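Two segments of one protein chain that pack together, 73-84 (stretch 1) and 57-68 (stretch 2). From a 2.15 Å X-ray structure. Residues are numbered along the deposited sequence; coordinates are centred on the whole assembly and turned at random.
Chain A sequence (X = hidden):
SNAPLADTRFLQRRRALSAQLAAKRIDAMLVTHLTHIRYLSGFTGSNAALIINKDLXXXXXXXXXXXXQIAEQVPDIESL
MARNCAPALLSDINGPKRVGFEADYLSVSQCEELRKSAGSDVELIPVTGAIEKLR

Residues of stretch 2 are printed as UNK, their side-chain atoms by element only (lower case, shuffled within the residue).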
ATOM      1  N   GLN A  73      14.391   7.331  -2.469  1.00 24.08           N
ATOM      2  CA  GLN A  73      14.470   5.913  -2.272  1.00 22.35           C
ATOM      3  C   GLN A  73      13.443   5.129  -3.101  1.00 21.78           C
ATOM      4  O   GLN A  73      13.630   3.955  -3.344  1.00 20.88           O
ATOM      5  CB  GLN A  73      14.282   5.549  -0.804  1.00 22.03           C
ATOM      6  CG  GLN A  73      15.395   5.987   0.086  1.00 23.37           C
ATOM      7  CD  GLN A  73      15.177   5.459   1.469  1.00 25.21           C
ATOM      8  OE1 GLN A  73      14.043   5.534   1.995  1.00 21.17           O
ATOM      9  NE2 GLN A  73      16.204   4.811   2.028  1.00 22.52           N
ATOM     10  N   VAL A  74      12.357   5.776  -3.516  1.00 21.09           N
ATOM     11  CA  VAL A  74      11.324   5.090  -4.222  1.00 20.25           C
ATOM     12  C   VAL A  74      10.950   5.923  -5.467  1.00 21.69           C
ATOM     13  O   VAL A  74       9.899   6.511  -5.496  1.00 20.34           O
ATOM     14  CB  VAL A  74      10.085   4.873  -3.356  1.00 20.60           C
ATOM     15  CG1 VAL A  74       9.107   3.962  -4.101  1.00 16.78           C
ATOM     16  CG2 VAL A  74      10.456   4.295  -1.919  1.00 18.36           C
ATOM     17  N   PRO A  75      11.822   5.931  -6.505  1.00 21.99           N
ATOM     18  CA  PRO A  75      11.586   6.870  -7.595  1.00 24.10           C
ATOM     19  C   PRO A  75      10.539   6.368  -8.590  1.00 24.79           C
ATOM     20  O   PRO A  75      10.093   7.164  -9.392  1.00 27.53           O
ATOM     21  CB  PRO A  75      12.988   7.084  -8.224  1.00 25.15           C
ATOM     22  CG  PRO A  75      13.769   5.761  -7.881  1.00 23.95           C
ATOM     23  CD  PRO A  75      13.159   5.345  -6.526  1.00 22.56           C
ATOM     24  N   ASP A  76      10.063   5.129  -8.415  1.00 25.44           N
ATOM     25  CA  ASP A  76       9.136   4.453  -9.312  1.00 26.23           C
ATOM     26  C   ASP A  76       7.671   4.356  -8.811  1.00 25.68           C
ATOM     27  O   ASP A  76       6.793   3.781  -9.523  1.00 26.30           O
ATOM     28  CB  ASP A  76       9.694   3.037  -9.707  1.00 26.26           C
ATOM     29  CG  ASP A  76      10.062   2.171  -8.479  1.00 29.95           C
ATOM     30  OD1 ASP A  76      10.100   2.739  -7.342  1.00 26.57           O
ATOM     31  OD2 ASP A  76      10.327   0.918  -8.636  1.00 27.05           O
ATOM     32  N   ILE A  77       7.337   4.977  -7.657  1.00 23.56           N
ATOM     33  CA  ILE A  77       5.944   5.000  -7.225  1.00 20.64           C
ATOM     34  C   ILE A  77       5.574   6.429  -6.877  1.00 21.14           C
ATOM     35  O   ILE A  77       6.310   7.113  -6.186  1.00 19.70           O
ATOM     36  CB  ILE A  77       5.712   4.050  -6.011  1.00 20.22           C
ATOM     37  CG1 ILE A  77       6.346   2.692  -6.225  1.00 19.82           C
ATOM     38  CG2 ILE A  77       4.173   3.922  -5.612  1.00 18.58           C
ATOM     39  CD1 ILE A  77       6.135   1.680  -5.023  1.00 14.78           C
ATOM     40  N   GLU A  78       4.446   6.910  -7.403  1.00 23.52           N
ATOM     41  CA  GLU A  78       3.896   8.250  -7.097  1.00 25.79           C
ATOM     42  C   GLU A  78       3.547   8.309  -5.608  1.00 24.39           C
ATOM     43  O   GLU A  78       3.054   7.331  -5.020  1.00 22.98           O
ATOM     44  CB  GLU A  78       2.638   8.467  -7.975  1.00 28.53           C
ATOM     45  CG  GLU A  78       1.827   9.688  -7.710  1.00 36.95           C
ATOM     46  CD  GLU A  78       0.500   9.642  -8.505  1.00 46.66           C
ATOM     47  OE1 GLU A  78       0.402  10.396  -9.507  1.00 51.60           O
ATOM     48  OE2 GLU A  78      -0.395   8.803  -8.155  1.00 50.97           O
ATOM     49  N   SER A  79       3.877   9.429  -4.991  1.00 24.21           N
ATOM     50  CA  SER A  79       3.786   9.616  -3.563  1.00 24.42           C
ATOM     51  C   SER A  79       2.704  10.625  -3.260  1.00 24.12           C
ATOM     52  O   SER A  79       2.383  11.474  -4.073  1.00 23.16           O
ATOM     53  CB  SER A  79       5.132  10.111  -2.972  1.00 25.33           C
ATOM     54  OG  SER A  79       5.471  11.459  -3.363  1.00 25.66           O
ATOM     55  N   LEU A  80       2.133  10.479  -2.074  1.00 23.51           N
ATOM     56  CA  LEU A  80       1.095  11.385  -1.558  1.00 22.18           C
ATOM     57  C   LEU A  80       1.562  11.756  -0.170  1.00 21.55           C
ATOM     58  O   LEU A  80       1.779  10.881   0.680  1.00 17.45           O
ATOM     59  CB  LEU A  80      -0.219  10.639  -1.364  1.00 22.09           C
ATOM     60  CG  LEU A  80      -1.347  11.333  -0.601  1.00 23.98           C
ATOM     61  CD1 LEU A  80      -1.812  12.572  -1.387  1.00 26.86           C
ATOM     62  CD2 LEU A  80      -2.563  10.417  -0.497  1.00 23.54           C
HETATM   63  N   MSE A  81       1.644  13.049   0.092  1.00 21.92           N
HETATM   64  CA  MSE A  81       1.991  13.500   1.438  1.00 22.81           C
HETATM   65  C   MSE A  81       0.758  13.494   2.334  1.00 22.11           C
HETATM   66  O   MSE A  81      -0.240  14.080   1.981  1.00 19.67           O
HETATM   67  CB  MSE A  81       2.499  14.960   1.390  1.00 23.37           C
HETATM   68  CG  MSE A  81       3.007  15.404   2.745  1.00 28.56           C
HETATM   69 SE   MSE A  81       3.853  17.279   2.619  1.00 43.22          SE
HETATM   70  CE  MSE A  81       2.161  18.291   2.777  1.00 31.74           C
ATOM     71  N   ALA A  82       0.890  12.946   3.525  1.00 21.52           N
ATOM     72  CA  ALA A  82      -0.202  12.952   4.506  1.00 24.81           C
ATOM     73  C   ALA A  82       0.387  12.725   5.924  1.00 26.35           C
ATOM     74  O   ALA A  82       1.246  11.849   6.056  1.00 25.98           O
ATOM     75  CB  ALA A  82      -1.175  11.764   4.191  1.00 22.88           C
ATOM     76  N   ARG A  83      -0.088  13.449   6.939  1.00 28.90           N
ATOM     77  CA  ARG A  83       0.223  13.122   8.343  1.00 31.86           C
ATOM     78  C   ARG A  83      -0.227  11.661   8.635  1.00 31.74           C
ATOM     79  O   ARG A  83       0.603  10.822   9.093  1.00 33.84           O
ATOM     80  CB  ARG A  83      -0.420  14.112   9.315  1.00 33.88           C
ATOM     81  CG  ARG A  83       0.389  15.423   9.499  1.00 40.11           C
ATOM     82  CD  ARG A  83      -0.406  16.620  10.045  1.00 42.58           C
ATOM     83  NE  ARG A  83       0.195  17.897   9.629  1.00 45.67           N
ATOM     84  CZ  ARG A  83      -0.078  19.093  10.179  1.00 49.64           C
ATOM     85  NH1 ARG A  83      -0.933  19.194  11.202  1.00 48.59           N
ATOM     86  NH2 ARG A  83       0.533  20.196   9.736  1.00 50.99           N
ATOM     87  N   ASN A  84      -1.470  11.335   8.256  1.00 30.37           N
ATOM     88  CA  ASN A  84      -2.080  10.009   8.460  1.00 29.99           C
ATOM     89  C   ASN A  84      -2.209   9.187   7.173  1.00 26.59           C
ATOM     90  O   ASN A  84      -3.166   9.284   6.414  1.00 24.17           O
ATOM     91  CB  ASN A  84      -3.400  10.150   9.182  1.00 31.78           C
ATOM     92  CG  ASN A  84      -3.250  10.931  10.477  1.00 39.82           C
ATOM     93  OD1 ASN A  84      -2.495  10.510  11.388  1.00 49.27           O
ATOM     94  ND2 ASN A  84      -3.904  12.107  10.553  1.00 45.06           N
ATOM     95  N   UNK A  57      -0.022  -1.195 -10.875  1.00 29.77           N
ATOM     96  CA  UNK A  57       0.263   0.150 -10.439  1.00 29.40           C
ATOM     97  C   UNK A  57       0.293   0.140  -8.878  1.00 27.85           C
ATOM     98  O   UNK A  57      -0.105  -0.857  -8.227  1.00 26.64           O
ATOM     99  c   UNK A  57      -0.806   1.099 -10.940  1.00 29.89           C
ATOM    100  o   UNK A  57      -2.010   0.809 -10.226  1.00 32.03           O
ATOM    101  N   UNK A  58       0.795   1.225  -8.326  1.00 25.58           N
ATOM    102  CA  UNK A  58       1.058   1.378  -6.897  1.00 24.50           C
ATOM    103  C   UNK A  58       1.070   2.843  -6.498  1.00 22.81           C
ATOM    104  O   UNK A  58       1.291   3.672  -7.305  1.00 24.68           O
ATOM    105  c   UNK A  58       2.355   0.685  -6.449  1.00 20.66           C
ATOM    106  N   UNK A  59       0.818   3.130  -5.230  1.00 22.06           N
ATOM    107  CA  UNK A  59       0.916   4.490  -4.716  1.00 21.06           C
ATOM    108  C   UNK A  59       1.381   4.400  -3.269  1.00 19.17           C
ATOM    109  O   UNK A  59       1.008   3.495  -2.552  1.00 18.65           O
ATOM    110  c   UNK A  59      -2.810   9.482  -4.640  1.00 37.21           C
ATOM    111  c   UNK A  59      -0.390   6.648  -4.709  1.00 25.93           C
ATOM    112  c   UNK A  59      -0.457   5.137  -4.793  1.00 22.14           C
ATOM    113  n   UNK A  59      -3.963   8.943  -4.249  1.00 39.50           N
ATOM    114  n   UNK A  59      -2.706  10.805  -4.774  1.00 36.93           N
ATOM    115  n   UNK A  59      -1.775   8.701  -4.927  1.00 34.04           N
ATOM    116  c   UNK A  59      -1.793   7.247  -4.879  1.00 30.48           C
ATOM    117  N   UNK A  60       2.220   5.329  -2.857  1.00 18.27           N
ATOM    118  CA  UNK A  60       2.863   5.261  -1.593  1.00 17.70           C
ATOM    119  C   UNK A  60       2.625   6.576  -0.860  1.00 18.56           C
ATOM    120  O   UNK A  60       2.421   7.635  -1.460  1.00 19.89           O
ATOM    121  c   UNK A  60       4.893   4.518  -0.393  1.00 18.24           C
ATOM    122  c   UNK A  60       4.336   4.929  -1.748  1.00 17.16           C
ATOM    123  c   UNK A  60       5.125   6.114  -2.360  1.00 15.33           C
ATOM    124  c   UNK A  60       6.353   3.851  -0.518  1.00 17.62           C
ATOM    125  N   UNK A  61       2.504   6.505   0.451  1.00 18.59           N
ATOM    126  CA  UNK A  61       2.241   7.744   1.168  1.00 19.25           C
ATOM    127  C   UNK A  61       3.155   7.899   2.376  1.00 18.71           C
ATOM    128  O   UNK A  61       3.482   6.944   3.012  1.00 15.32           O
ATOM    129  c   UNK A  61       0.781   7.726   1.636  1.00 20.00           C
ATOM    130  o   UNK A  61       0.546   8.866   2.427  1.00 26.17           O
ATOM    131  N   UNK A  62       3.508   9.135   2.712  1.00 19.23           N
ATOM    132  CA  UNK A  62       4.342   9.374   3.885  1.00 19.12           C
ATOM    133  C   UNK A  62       4.131  10.836   4.339  1.00 20.16           C
ATOM    134  O   UNK A  62       3.447  11.613   3.636  1.00 19.39           O
ATOM    135  c   UNK A  62       6.433  10.142   2.729  1.00 19.50           C
ATOM    136  c   UNK A  62       5.792   9.076   3.619  1.00 18.36           C
ATOM    137  o   UNK A  62       6.490   9.051   4.873  1.00 18.08           O
ATOM    138  N   UNK A  63       4.646  11.180   5.519  1.00 20.36           N
ATOM    139  CA  UNK A  63       4.536  12.551   6.035  1.00 21.24           C
ATOM    140  C   UNK A  63       5.579  13.495   5.447  1.00 21.12           C
ATOM    141  O   UNK A  63       6.477  13.102   4.682  1.00 21.01           O
ATOM    142  o   UNK A  63       6.877  12.745   7.991  1.00 26.97           O
ATOM    143  o   UNK A  63       5.916  10.812   8.534  1.00 25.91           O
ATOM    144  c   UNK A  63       5.878  12.000   8.089  1.00 22.29           C
ATOM    145  c   UNK A  63       4.595  12.544   7.579  1.00 21.92           C
ATOM    146  N   UNK A  64       5.486  14.766   5.815  1.00 22.26           N
ATOM    147  CA  UNK A  64       6.319  15.805   5.200  1.00 21.95           C
ATOM    148  C   UNK A  64       7.788  15.664   5.499  1.00 22.13           C
ATOM    149  O   UNK A  64       8.636  16.088   4.715  1.00 21.55           O
ATOM    150  N   UNK A  65       8.122  15.022   6.608  1.00 21.83           N
ATOM    151  CA  UNK A  65       9.545  14.808   6.931  1.00 22.04           C
ATOM    152  C   UNK A  65      10.243  13.915   5.902  1.00 20.89           C
ATOM    153  O   UNK A  65      11.456  14.031   5.675  1.00 20.44           O
ATOM    154  c   UNK A  65      10.170  12.637  10.051  1.00 29.43           C
ATOM    155  c   UNK A  65       8.639  10.856  10.834  1.00 25.64           C
ATOM    156  n   UNK A  65       7.467  10.238  10.707  1.00 24.23           N
ATOM    157  n   UNK A  65       9.530  10.412  11.746  1.00 24.40           N
ATOM    158  n   UNK A  65       8.893  11.904  10.051  1.00 27.96           N
ATOM    159  c   UNK A  65      10.546  13.208   8.641  1.00 24.25           C
ATOM    160  c   UNK A  65       9.677  14.327   8.385  1.00 22.79           C
ATOM    161  N   UNK A  66       9.474  13.086   5.196  1.00 20.62           N
ATOM    162  CA  UNK A  66      10.082  12.069   4.360  1.00 20.09           C
ATOM    163  C   UNK A  66       9.847  12.274   2.842  1.00 22.14           C
ATOM    164  O   UNK A  66      10.178  11.395   2.059  1.00 22.62           O
ATOM    165  o   UNK A  66      11.379   8.182   9.495  1.00 26.62           O
ATOM    166  c   UNK A  66       9.195   9.672   7.003  1.00 18.13           C
ATOM    167  c   UNK A  66       9.597  10.740   4.776  1.00 20.12           C
ATOM    168  c   UNK A  66       9.606   9.037   8.125  1.00 19.67           C
ATOM    169  c   UNK A  66      10.088  10.134   6.071  1.00 18.04           C
ATOM    170  c   UNK A  66      10.923   8.881   8.372  1.00 22.77           C
ATOM    171  c   UNK A  66      11.819   9.324   7.473  1.00 24.64           C
ATOM    172  c   UNK A  66      11.390   9.956   6.316  1.00 22.89           C
ATOM    173  N   UNK A  67       9.289  13.411   2.429  1.00 25.39           N
ATOM    174  CA  UNK A  67       8.998  13.639   0.993  1.00 27.31           C
ATOM    175  C   UNK A  67      10.224  13.620   0.113  1.00 27.49           C
ATOM    176  O   UNK A  67      10.228  12.984  -0.945  1.00 26.45           O
ATOM    177  c   UNK A  67       8.235  14.945   0.790  1.00 29.29           C
ATOM    178  c   UNK A  67       6.870  14.823   1.465  1.00 31.99           C
ATOM    179  c   UNK A  67       6.086  13.674   0.993  1.00 31.50           C
ATOM    180  c   UNK A  67       7.929  15.298  -0.743  1.00 29.05           C
ATOM    181  N   UNK A  68      11.277  14.294   0.535  1.00 27.51           N
ATOM    182  CA  UNK A  68      12.517  14.221  -0.204  1.00 28.98           C
ATOM    183  C   UNK A  68      13.025  12.795  -0.158  1.00 27.67           C
ATOM    184  O   UNK A  68      13.342  12.262  -1.162  1.00 28.76           O
ATOM    185  c   UNK A  68      14.923  15.052  -0.416  1.00 31.44           C
ATOM    186  o   UNK A  68      13.091  16.571   0.030  1.00 34.53           O
ATOM    187  c   UNK A  68      13.561  15.240   0.291  1.00 31.32           C
TER
HETATM  188  O   HOH W   1       2.903   5.219  -9.082  1.00 27.63           O
HETATM  189  O   HOH W   2       0.171  11.750  -5.392  1.00 39.45           O
HETATM  190  O   HOH W   3       8.174  12.755  -2.739  1.00 27.08           O

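Position 57 carries one carbon and then one oxygen, a short hydroxyl side chain that stays clear of stretch 1: Ser57. Its hydroxyl bonds to a residue just outside the stretch.

Position 58 has a single side-chain carbon, its CB, 3.8 Å from Ile77 CG2: Ala58. Ile77 CG2 also lies 3.4 Å from Ala58 O. A water accepts from Glu78 N and donates to Ala58 O, so the water bridges the two backbones.

At position 59 three carbons lead to a nitrogen and then to a carbon bearing two more nitrogens, a guanidinium. Its extended chain runs beside stretch 1, with Leu80 CB over one face of the planar group, and Glu78 OE2 lies near the chain nitrogen: Arg59. The distance from Glu78 OE2 to Arg59 NE is 3.5 Å, a salt bridge of charges alone, since the oxygen lies well out of the guanidinium plane. Arg59 NH2 also donates to a water that in turn donates to Ser79 O.

Position 60 has four carbons, forked at the first, with one arm two carbons long. Its CB is 4.0 Å from Ile77 CG2, the short arm packs against Ser79 CB and the long arm reaches toward Val74 CG2. This is Ile60, a beta-branched residue well suited to a strand and buried here. Ile60 CG2 is 4.0 Å from Ser79 CB, and Ile60 CD1 comes within 4.4 Å of Val74 CG2.

Position 61 again shows one carbon and one oxygen, but here the oxygen is 2.9 Å from Leu80 O. It is Ser61, whose OG donates to that carbonyl, giving a buried hydroxyl a partner.

Position 62 has one carbon carrying an oxygen and a carbon: Thr62. Its beta-branched side chain suits a strand, and its hydroxyl is bonded elsewhere in the structure; the backbone makes its pairing with stretch 1.

Position 63 has two carbons, the second bearing two oxygens, a carboxylate. Its CA lies 3.4 Å from Ala82 O in a CA-H...O contact just past the end of the strand: Asp63.

Position 64 has no side-chain atoms, and its CA lies 3.9 Å from Met81 SE, the selenium of a selenomethionine: Gly64.

Position 65 repeats the guanidinium pattern, out of reach of stretch 1: Arg65. Its NH2 forms a salt bridge with Asp63 OD2 at 2.7 Å, and Arg65 NE and N also donate to Asp63 OD1, so the carboxylate at 63 is well matched.

Position 66, one carbon, then a ring of six carbons bearing an oxygen, is Tyr66, also out of reach, at the N-cap position of a helix.

Position 67 has four carbons forked at the first, one arm two carbons long and ending near Met81 CB: Ile67. Ile67 CD1 meets Met81 CB at 3.8 Å.

Position 68, one carbon carrying an oxygen and a carbon, is Thr68, pointing away.

The contact is a parallel strand pairing. Ile60 N donates to Glu78 O (3.1 Å), Leu80 N to Ile60 O (2.9 Å), Thr62 N to Leu80 O (3.2 Å) and Ala82 N to Thr62 O (2.9 Å). Ile60 and Ser79 share one face, Ser61 and Leu80 the other.

Stretch 2 (57-68) SARISTDGRYIT
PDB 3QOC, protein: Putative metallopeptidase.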